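Local coordinates for WYL1 (Ruminococcus sp., PDB 6OAW), which acts as an accessory protein of the type VI-D CRISPR-Cas system, where it probably modulates the activity of the Cas13d effector, at residues S57-I62 against V131-S136; E170-L175 against R182-D187; I351-Y356 against G364-P369. All blocks are in the same frame, centred on the assembly; numbering follows the deposited sequence.

Interaction 1 (S57-I62 against V131-S136); sequences SFLTSI and VRVRLS
At the start of 57-62, two and three residues before Leu59 and Thr60, which meet Leu135, the carbonyl oxygen Ser57 O takes two bonds from Ser61: the helical one from Ser61 N at 2.9 Å and one from the hydroxyl, Ser61 OG to Ser57 O at 3.2 Å. The hydroxyl donor sits above the carbonyl plane, 37° out of it; two donors of one residue grip Ser57 O. No hydrogen bond crosses to strand 131-136; the contact is van der Waals packing, mostly between carbons. Leu59 reaches the strand with two atoms: Leu59 CD1 meets Val133 CG1 at 3.8 Å, while Leu59 CB lies 4.1 Å from Leu135 CD1. The same Leu135 CD1 methyl comes within 3.8 Å of Thr60 OG1, the two side chains crossing at about a right angle. With a methyl as partner this is packing; the hydroxyl's polar partner is Ser56 O. Leu135 turns CG anti to its own nitrogen (chi1 169°), which carries CD1 to both helical residues. The segment axes approach to 8.5 Å and run at 75° to each other, and alternate residues Val133 and Leu135 face the helix. A helix thus lies across a two-stranded antiparallel ribbon, 131-136 paired with 23-28, both strands from this chain; with helices 30-44 and 55-71 following strand 23-28, this is consistent with a ribbon-helix-helix fold.

Interaction 2 (E170-L175 against R182-D187); sequences EDYALL and RLIFAD
The turn that links helix 161-172 to helix 177-184, type I from Tyr172 to Leu175, brings the chain back so that Leu183 and Ile184 pack on the tyrosine. The backbone evidence for the turn is the bond from Leu175 N to Tyr172 O at 3.0 Å; a neighbouring bond, Leu174 N to Asp171 O, is also 3.0 Å long. Across the contact one methyl does most of the work. Leu183 CD1 approaches the Tyr172 ring at its edge and in its plane, 3.7 Å from Tyr172 CD1, and the two side chains lie alongside and run opposite ways. The same methyl is 3.6 Å from Leu175 CD1, so it touches both a ring edge and the Leu175 methyl, the two lying at roughly a right angle around it. Tyr172 gets there with CG anti to its backbone nitrogen (chi1 172°), the ring reaching out from the helix towards 182-187. At the far end of the ring, Tyr172 OH lies 3.4 Å from Ile184 CD1, a packing contact only; the hydroxyl's polar partner is Asp39 OD2, on helix 30-44. An alanine in place of Tyr172 removes ring and hydroxyl, which would probably leave Asp39 OD2 without this partner and open a gap beside Leu183 CD1 and Ile184 CD1. Just beyond Ile184, Phe185 leaves helical geometry (psi 28°) and serves as N-cap of helix 186-199. At this break Leu183 O accepts the Ser65 hydroxyl and a weak bond from Ala186 N, 3.4 Å away.

Interaction 3 (I351-Y356 against G364-P369); sequences IQVKYY and GVILSP
Helix 350-357 and strand 364-368 are the second half of a beta-alpha-beta unit, and the contact is where Ile366 packs on the helix at Val353 and Lys354. Strands 342-346 and 364-368 both run antiparallel to 310-314, which lies between them, so they are parallel to each other and the helix crosses over the central strand. This order is consistent with part of a ferredoxin-like fold, as in the C-terminal extensions of WYL proteins. The closest pair of alpha carbons is Lys354 CA with Ile366 CA, 7.4 Å apart, and one methyl bridges the interval. Ile366 CD1 rests 3.6 Å from Lys354 CA and 3.9 Å from Val353 O, touching helix backbone rather than side-chain ends. The isoleucine is stretched out, CD1 anti to CA (chi2 178°), which gives it the length to do so. The side-chain contacts are looser: Val353 CG1 stands 4.4 Å from Ile366 CD1, while Lys354 lends only its inner methylenes, CG being 4.4 Å from the same methyl. Beyond CG the lysine leads away, and its NZ forms a salt bridge with Glu375. Val353 also lies on Val312 and Phe346 of the sheet, and Met376 of helix 370-389 packs against Ile366. The strand's backbone has other duties: Leu367 and Ser368 form a classic beta bulge opposite Lys311, and Ile366 N bonds to the Tyr387 hydroxyl of the second subunit. Since no hydrogen bond joins helix to strand and only 109 Å² is buried, the contact is apolar and non-directional, resting on dispersion and exclusion of water.

In the fold
Interactions 1 and 2 belong to one helical region: their centres are 13 Å apart and they touch, Ile62 CG2 meeting Tyr172 CD1 at 3.6 Å and Phe58 CZ meeting Ile184 CD1 at 3.8 Å. Helix 55-71 thus serves both, packing on the ribbon in interaction 1 and on the helix junction in interaction 2. Interaction 3 stands apart in the C-terminal sheet, its centre about 44 Å from that of interaction 1, and it alone adjoins the second subunit. Interactions 1 and 3 are buried helix-on-strand contacts, whereas interaction 2 is partly buried and uses an aromatic edge. All three join their segments without a crossing hydrogen bond.

Interaction 1 (S57-I62 against V131-S136)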
loop_
_atom_site.group_PDB
_atom_site.type_symbol
_atom_site.label_atom_id
_atom_site.label_comp_id
_atom_site.label_asym_id
_atom_site.label_seq_id
_atom_site.Cartn_x
_atom_site.Cartn_y
_atom_site.Cartn_z
ATOM N N SER B 57 -24.263 -8.773 -0.709
ATOM C CA SER B 57 -24.238 -8.372 -2.135
ATOM C C SER B 57 -22.842 -7.827 -2.464
ATOM O O SER B 57 -22.280 -8.205 -3.498
ATOM C CB SER B 57 -25.346 -7.371 -2.422
ATOM O OG SER B 57 -25.012 -6.530 -3.519
ATOM N N PHE B 58 -22.286 -6.988 -1.592
ATOM C CA PHE B 58 -20.973 -6.355 -1.822
ATOM C C PHE B 58 -19.899 -7.466 -1.835
ATOM O O PHE B 58 -19.066 -7.488 -2.749
ATOM C CB PHE B 58 -20.744 -5.236 -0.809
ATOM C CG PHE B 58 -19.534 -4.402 -1.118
ATOM C CD1 PHE B 58 -19.564 -3.479 -2.141
ATOM C CD2 PHE B 58 -18.348 -4.577 -0.428
ATOM C CE1 PHE B 58 -18.438 -2.738 -2.476
ATOM C CE2 PHE B 58 -17.227 -3.832 -0.753
ATOM C CZ PHE B 58 -17.281 -2.894 -1.763
ATOM N N LEU B 59 -19.931 -8.387 -0.866
ATOM C CA LEU B 59 -18.952 -9.498 -0.772
ATOM C C LEU B 59 -19.129 -10.401 -1.994
ATOM O O LEU B 59 -18.128 -10.945 -2.489
ATOM C CB LEU B 59 -19.151 -10.291 0.525
ATOM C CG LEU B 59 -18.767 -9.569 1.813
ATOM C CD1 LEU B 59 -19.205 -10.361 3.019
ATOM C CD2 LEU B 59 -17.278 -9.303 1.868
ATOM N N THR B 60 -20.369 -10.547 -2.460
ATOM C CA THR B 60 -20.702 -11.392 -3.626
ATOM C C THR B 60 -20.126 -10.771 -4.906
ATOM O O THR B 60 -19.575 -11.542 -5.722
ATOM C CB THR B 60 -22.197 -11.693 -3.659
ATOM O OG1 THR B 60 -22.434 -12.457 -2.474
ATOM C CG2 THR B 60 -22.601 -12.461 -4.895
ATOM N N SER B 61 -20.245 -9.458 -5.095
ATOM C CA SER B 61 -19.657 -8.724 -6.245
ATOM C C SER B 61 -18.148 -8.954 -6.267
ATOM O O SER B 61 -17.593 -9.170 -7.353
ATOM C CB SER B 61 -19.940 -7.251 -6.171
ATOM O OG SER B 61 -21.316 -7.010 -6.318
ATOM N N ILE B 62 -17.497 -8.834 -5.114
ATOM C CA ILE B 62 -16.021 -8.996 -5.015
ATOM C C ILE B 62 -15.690 -10.423 -5.459
ATOM O O ILE B 62 -14.843 -10.580 -6.358
ATOM C CB ILE B 62 -15.515 -8.715 -3.596
ATOM C CG1 ILE B 62 -15.703 -7.244 -3.221
ATOM C CG2 ILE B 62 -14.057 -9.147 -3.454
ATOM C CD1 ILE B 62 -15.403 -6.946 -1.776
ATOM N N VAL B 131 -13.387 -10.467 13.304
ATOM C CA VAL B 131 -14.770 -9.954 13.127
ATOM C C VAL B 131 -15.540 -11.020 12.355
ATOM O O VAL B 131 -15.125 -11.364 11.248
ATOM C CB VAL B 131 -14.814 -8.613 12.370
ATOM C CG1 VAL B 131 -16.228 -8.044 12.370
ATOM C CG2 VAL B 131 -13.805 -7.604 12.910
ATOM N N ARG B 132 -16.636 -11.475 12.948
ATOM C CA ARG B 132 -17.629 -12.419 12.400
ATOM C C ARG B 132 -18.413 -11.717 11.293
ATOM O O ARG B 132 -19.235 -10.876 11.647
ATOM C CB ARG B 132 -18.559 -12.760 13.578
ATOM C CG ARG B 132 -19.399 -14.014 13.384
ATOM C CD ARG B 132 -20.601 -14.077 14.303
ATOM N NE ARG B 132 -21.499 -15.089 13.790
ATOM C CZ ARG B 132 -22.668 -15.424 14.338
ATOM N NH1 ARG B 132 -23.413 -16.359 13.774
ATOM N NH2 ARG B 132 -23.084 -14.820 15.440
ATOM N N VAL B 133 -18.158 -12.000 10.022
ATOM C CA VAL B 133 -18.937 -11.368 8.916
ATOM C C VAL B 133 -19.884 -12.413 8.326
ATOM O O VAL B 133 -19.431 -13.519 7.964
ATOM C CB VAL B 133 -18.025 -10.739 7.847
ATOM C CG1 VAL B 133 -18.828 -10.024 6.772
ATOM C CG2 VAL B 133 -17.039 -9.787 8.495
ATOM N N ARG B 134 -21.164 -12.067 8.286
ATOM C CA ARG B 134 -22.271 -13.004 7.971
ATOM C C ARG B 134 -22.579 -12.808 6.488
ATOM O O ARG B 134 -23.218 -11.793 6.138
ATOM C CB ARG B 134 -23.496 -12.774 8.867
ATOM C CG ARG B 134 -23.452 -13.521 10.191
ATOM N N LEU B 135 -22.149 -13.752 5.662
ATOM C CA LEU B 135 -22.464 -13.735 4.224
ATOM C C LEU B 135 -23.666 -14.644 3.972
ATOM O O LEU B 135 -23.543 -15.854 4.183
ATOM C CB LEU B 135 -21.237 -14.209 3.460
ATOM C CG LEU B 135 -21.467 -14.492 1.980
ATOM C CD1 LEU B 135 -21.937 -13.242 1.245
ATOM C CD2 LEU B 135 -20.189 -15.057 1.366
ATOM N N SER B 136 -24.777 -14.069 3.518
ATOM C CA SER B 136 -25.935 -14.813 2.960
ATOM C C SER B 136 -25.564 -15.292 1.547
ATOM O O SER B 136 -25.209 -14.443 0.728
ATOM C CB SER B 136 -27.168 -13.952 2.985
ATOM O OG SER B 136 -28.210 -14.521 2.215
#

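Interaction 2 (E170-L175 against R182-D187)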
loop_
_atom_site.group_PDB
_atom_site.type_symbol
_atom_site.label_atom_id
_atom_site.label_comp_id
_atom_site.label_asym_id
_atom_site.label_seq_id
_atom_site.Cartn_x
_atom_site.Cartn_y
_atom_site.Cartn_z
ATOM N N GLU B 170 -9.485 -11.357 2.843
ATOM C CA GLU B 170 -8.188 -10.873 3.389
ATOM C C GLU B 170 -7.310 -10.426 2.217
ATOM O O GLU B 170 -6.652 -9.370 2.339
ATOM C CB GLU B 170 -7.432 -11.914 4.213
ATOM C CG GLU B 170 -8.146 -12.352 5.464
ATOM C CD GLU B 170 -8.082 -11.449 6.680
ATOM O OE1 GLU B 170 -7.489 -10.340 6.608
ATOM O OE2 GLU B 170 -8.657 -11.850 7.723
ATOM N N ASP B 171 -7.295 -11.163 1.115
ATOM C CA ASP B 171 -6.478 -10.763 -0.064
ATOM C C ASP B 171 -7.068 -9.495 -0.706
ATOM O O ASP B 171 -6.302 -8.592 -1.043
ATOM C CB ASP B 171 -6.387 -11.851 -1.123
ATOM C CG ASP B 171 -5.341 -12.899 -0.855
ATOM O OD1 ASP B 171 -4.674 -12.807 0.194
ATOM O OD2 ASP B 171 -5.256 -13.820 -1.680
ATOM N N TYR B 172 -8.386 -9.439 -0.874
ATOM C CA TYR B 172 -9.082 -8.229 -1.374
ATOM C C TYR B 172 -8.553 -7.005 -0.617
ATOM O O TYR B 172 -8.036 -6.071 -1.246
ATOM C CB TYR B 172 -10.595 -8.360 -1.218
ATOM C CG TYR B 172 -11.301 -7.076 -1.546
ATOM C CD1 TYR B 172 -11.512 -6.686 -2.858
ATOM C CD2 TYR B 172 -11.678 -6.213 -0.527
ATOM C CE1 TYR B 172 -12.144 -5.492 -3.154
ATOM C CE2 TYR B 172 -12.315 -5.024 -0.800
ATOM C CZ TYR B 172 -12.544 -4.660 -2.116
ATOM O OH TYR B 172 -13.186 -3.473 -2.322
ATOM N N ALA B 173 -8.583 -7.075 0.713
ATOM C CA ALA B 173 -8.250 -5.963 1.633
ATOM C C ALA B 173 -6.810 -5.489 1.487
ATOM O O ALA B 173 -6.556 -4.367 1.976
ATOM C CB ALA B 173 -8.498 -6.369 3.057
ATOM N N LEU B 174 -5.906 -6.292 0.909
ATOM C CA LEU B 174 -4.457 -5.955 0.785
ATOM C C LEU B 174 -4.181 -5.246 -0.548
ATOM O O LEU B 174 -3.085 -4.676 -0.722
ATOM C CB LEU B 174 -3.604 -7.233 0.926
ATOM C CG LEU B 174 -3.587 -7.855 2.334
ATOM C CD1 LEU B 174 -2.810 -9.166 2.360
ATOM C CD2 LEU B 174 -3.058 -6.895 3.391
ATOM N N LEU B 175 -5.103 -5.325 -1.496
ATOM C CA LEU B 175 -4.921 -4.720 -2.837
ATOM C C LEU B 175 -4.849 -3.199 -2.705
ATOM O O LEU B 175 -5.468 -2.645 -1.750
ATOM C CB LEU B 175 -6.098 -5.101 -3.731
ATOM C CG LEU B 175 -6.193 -6.573 -4.092
ATOM C CD1 LEU B 175 -7.491 -6.841 -4.838
ATOM C CD2 LEU B 175 -4.983 -6.988 -4.926
ATOM N N ARG B 182 -11.295 -1.847 -9.337
ATOM C CA ARG B 182 -11.508 -2.569 -10.624
ATOM C C ARG B 182 -12.310 -3.839 -10.362
ATOM O O ARG B 182 -13.102 -4.202 -11.214
ATOM C CB ARG B 182 -10.194 -2.852 -11.350
ATOM C CG ARG B 182 -9.418 -1.595 -11.700
ATOM C CD ARG B 182 -8.560 -1.792 -12.928
ATOM N NE ARG B 182 -7.362 -2.573 -12.646
ATOM C CZ ARG B 182 -6.282 -2.110 -12.013
ATOM N NH1 ARG B 182 -6.250 -0.870 -11.574
ATOM N NH2 ARG B 182 -5.247 -2.895 -11.795
ATOM N N LEU B 183 -12.143 -4.479 -9.210
ATOM C CA LEU B 183 -13.006 -5.616 -8.811
ATOM C C LEU B 183 -14.447 -5.123 -8.621
ATOM O O LEU B 183 -15.369 -5.777 -9.148
ATOM C CB LEU B 183 -12.467 -6.254 -7.528
ATOM C CG LEU B 183 -11.203 -7.083 -7.701
ATOM C CD1 LEU B 183 -10.686 -7.564 -6.351
ATOM C CD2 LEU B 183 -11.457 -8.263 -8.635
ATOM N N ILE B 184 -14.645 -4.002 -7.938
ATOM C CA ILE B 184 -16.016 -3.495 -7.621
ATOM C C ILE B 184 -16.734 -3.101 -8.911
ATOM O O ILE B 184 -17.946 -3.307 -8.968
ATOM C CB ILE B 184 -15.954 -2.307 -6.648
ATOM C CG1 ILE B 184 -15.287 -2.691 -5.329
ATOM C CG2 ILE B 184 -17.327 -1.689 -6.435
ATOM C CD1 ILE B 184 -14.979 -1.467 -4.462
ATOM N N PHE B 185 -16.034 -2.507 -9.878
ATOM C CA PHE B 185 -16.644 -1.950 -11.108
ATOM C C PHE B 185 -16.282 -2.846 -12.296
ATOM O O PHE B 185 -16.187 -2.346 -13.448
ATOM C CB PHE B 185 -16.216 -0.492 -11.288
ATOM C CG PHE B 185 -16.920 0.453 -10.352
ATOM C CD1 PHE B 185 -18.202 0.904 -10.637
ATOM C CD2 PHE B 185 -16.298 0.905 -9.205
ATOM C CE1 PHE B 185 -18.850 1.798 -9.788
ATOM C CE2 PHE B 185 -16.948 1.772 -8.340
ATOM C CZ PHE B 185 -18.227 2.209 -8.625
ATOM N N ALA B 186 -16.066 -4.126 -12.031
ATOM C CA ALA B 186 -15.650 -5.112 -13.052
ATOM C C ALA B 186 -16.624 -5.092 -14.232
ATOM O O ALA B 186 -16.160 -5.195 -15.386
ATOM C CB ALA B 186 -15.578 -6.474 -12.446
ATOM N N ASP B 187 -17.926 -4.976 -13.959
ATOM C CA ASP B 187 -18.985 -5.047 -14.999
ATOM C C ASP B 187 -18.735 -3.893 -15.978
ATOM O O ASP B 187 -18.708 -4.173 -17.185
ATOM C CB ASP B 187 -20.394 -5.123 -14.389
ATOM C CG ASP B 187 -20.754 -6.414 -13.634
ATOM O OD1 ASP B 187 -19.923 -7.362 -13.576
ATOM O OD2 ASP B 187 -21.884 -6.478 -13.100
#

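Interaction 3 (I351-Y356 against G364-P369)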
loop_
_atom_site.group_PDB
_atom_site.type_symbol
_atom_site.label_atom_id
_atom_site.label_comp_id
_atom_site.label_asym_id
_atom_site.label_seq_id
_atom_site.Cartn_x
_atom_site.Cartn_y
_atom_site.Cartn_z
ATOM N N ILE B 351 -5.903 24.432 -10.983
ATOM C CA ILE B 351 -6.454 23.641 -9.841
ATOM C C ILE B 351 -5.347 22.745 -9.248
ATOM O O ILE B 351 -5.295 22.653 -7.978
ATOM C CB ILE B 351 -7.713 22.845 -10.213
ATOM C CG1 ILE B 351 -8.282 22.183 -8.957
ATOM C CG2 ILE B 351 -7.417 21.823 -11.291
ATOM C CD1 ILE B 351 -9.656 21.610 -9.139
ATOM N N GLN B 352 -4.467 22.179 -10.094
ATOM C CA GLN B 352 -3.373 21.279 -9.646
ATOM C C GLN B 352 -2.312 22.117 -8.947
ATOM O O GLN B 352 -1.782 21.675 -7.923
ATOM C CB GLN B 352 -2.774 20.514 -10.813
ATOM C CG GLN B 352 -1.632 19.585 -10.427
ATOM C CD GLN B 352 -1.077 18.915 -11.667
ATOM O OE1 GLN B 352 -1.661 18.990 -12.748
ATOM N NE2 GLN B 352 0.083 18.300 -11.525
ATOM N N VAL B 353 -2.015 23.308 -9.468
ATOM C CA VAL B 353 -1.059 24.247 -8.795
ATOM C C VAL B 353 -1.555 24.513 -7.363
ATOM O O VAL B 353 -0.755 24.408 -6.421
ATOM C CB VAL B 353 -0.887 25.554 -9.602
ATOM C CG1 VAL B 353 0.195 26.442 -9.016
ATOM C CG2 VAL B 353 -0.550 25.243 -11.043
ATOM N N LYS B 354 -2.823 24.868 -7.229
ATOM C CA LYS B 354 -3.496 25.175 -5.942
ATOM C C LYS B 354 -3.391 23.962 -4.993
ATOM O O LYS B 354 -2.976 24.119 -3.818
ATOM C CB LYS B 354 -4.966 25.444 -6.269
ATOM C CG LYS B 354 -5.654 26.597 -5.601
ATOM C CD LYS B 354 -7.061 26.256 -5.184
ATOM C CE LYS B 354 -8.000 25.953 -6.325
ATOM N NZ LYS B 354 -9.109 25.086 -5.865
ATOM N N TYR B 355 -3.738 22.762 -5.472
ATOM C CA TYR B 355 -3.671 21.523 -4.648
ATOM C C TYR B 355 -2.212 21.232 -4.275
ATOM O O TYR B 355 -1.983 20.597 -3.250
ATOM C CB TYR B 355 -4.288 20.285 -5.312
ATOM C CG TYR B 355 -5.779 20.308 -5.525
ATOM C CD1 TYR B 355 -6.600 21.177 -4.826
ATOM C CD2 TYR B 355 -6.379 19.414 -6.391
ATOM C CE1 TYR B 355 -7.976 21.159 -4.993
ATOM C CE2 TYR B 355 -7.746 19.394 -6.585
ATOM C CZ TYR B 355 -8.547 20.269 -5.881
ATOM O OH TYR B 355 -9.901 20.231 -6.046
ATOM N N TYR B 356 -1.232 21.742 -5.018
ATOM C CA TYR B 356 0.185 21.488 -4.667
ATOM C C TYR B 356 0.710 22.504 -3.650
ATOM O O TYR B 356 1.397 22.108 -2.685
ATOM C CB TYR B 356 1.077 21.530 -5.893
ATOM C CG TYR B 356 2.475 21.079 -5.605
ATOM C CD1 TYR B 356 2.762 19.750 -5.355
ATOM C CD2 TYR B 356 3.512 21.992 -5.508
ATOM C CE1 TYR B 356 4.054 19.337 -5.094
ATOM C CE2 TYR B 356 4.804 21.593 -5.210
ATOM C CZ TYR B 356 5.082 20.257 -5.022
ATOM O OH TYR B 356 6.362 19.844 -4.753
ATOM N N GLY B 364 5.675 29.064 -0.960
ATOM C CA GLY B 364 5.024 28.842 -2.258
ATOM C C GLY B 364 3.760 29.661 -2.337
ATOM O O GLY B 364 2.694 29.121 -2.028
ATOM N N VAL B 365 3.880 30.949 -2.651
ATOM C CA VAL B 365 2.744 31.911 -2.608
ATOM C C VAL B 365 2.167 31.986 -4.011
ATOM O O VAL B 365 2.861 32.482 -4.891
ATOM C CB VAL B 365 3.203 33.290 -2.129
ATOM C CG1 VAL B 365 2.027 34.237 -2.015
ATOM C CG2 VAL B 365 3.962 33.227 -0.812
ATOM N N ILE B 366 0.939 31.524 -4.203
ATOM C CA ILE B 366 0.268 31.590 -5.528
ATOM C C ILE B 366 -0.268 33.012 -5.725
ATOM O O ILE B 366 -1.212 33.392 -5.015
ATOM C CB ILE B 366 -0.845 30.544 -5.687
ATOM C CG1 ILE B 366 -0.385 29.156 -5.257
ATOM C CG2 ILE B 366 -1.372 30.585 -7.117
ATOM C CD1 ILE B 366 -1.476 28.095 -5.353
ATOM N N LEU B 367 0.340 33.745 -6.659
ATOM C CA LEU B 367 0.063 35.177 -6.947
ATOM C C LEU B 367 -1.057 35.299 -7.974
ATOM O O LEU B 367 -1.755 36.299 -7.934
ATOM C CB LEU B 367 1.349 35.864 -7.414
ATOM C CG LEU B 367 2.454 35.793 -6.368
ATOM C CD1 LEU B 367 3.740 36.433 -6.843
ATOM C CD2 LEU B 367 1.988 36.426 -5.063
ATOM N N SER B 368 -1.207 34.326 -8.861
ATOM C CA SER B 368 -2.258 34.336 -9.916
ATOM C C SER B 368 -2.472 32.916 -10.410
ATOM O O SER B 368 -1.613 32.069 -10.234
ATOM C CB SER B 368 -1.924 35.287 -11.046
ATOM O OG SER B 368 -0.808 34.802 -11.726
ATOM N N PRO B 369 -3.643 32.588 -10.985
ATOM C CA PRO B 369 -4.689 33.575 -11.265
ATOM C C PRO B 369 -5.380 34.117 -9.988
ATOM O O PRO B 369 -5.154 33.600 -8.919
ATOM C CB PRO B 369 -5.602 32.739 -12.190
ATOM C CG PRO B 369 -5.527 31.363 -11.582
ATOM C CD PRO B 369 -4.041 31.215 -11.331
#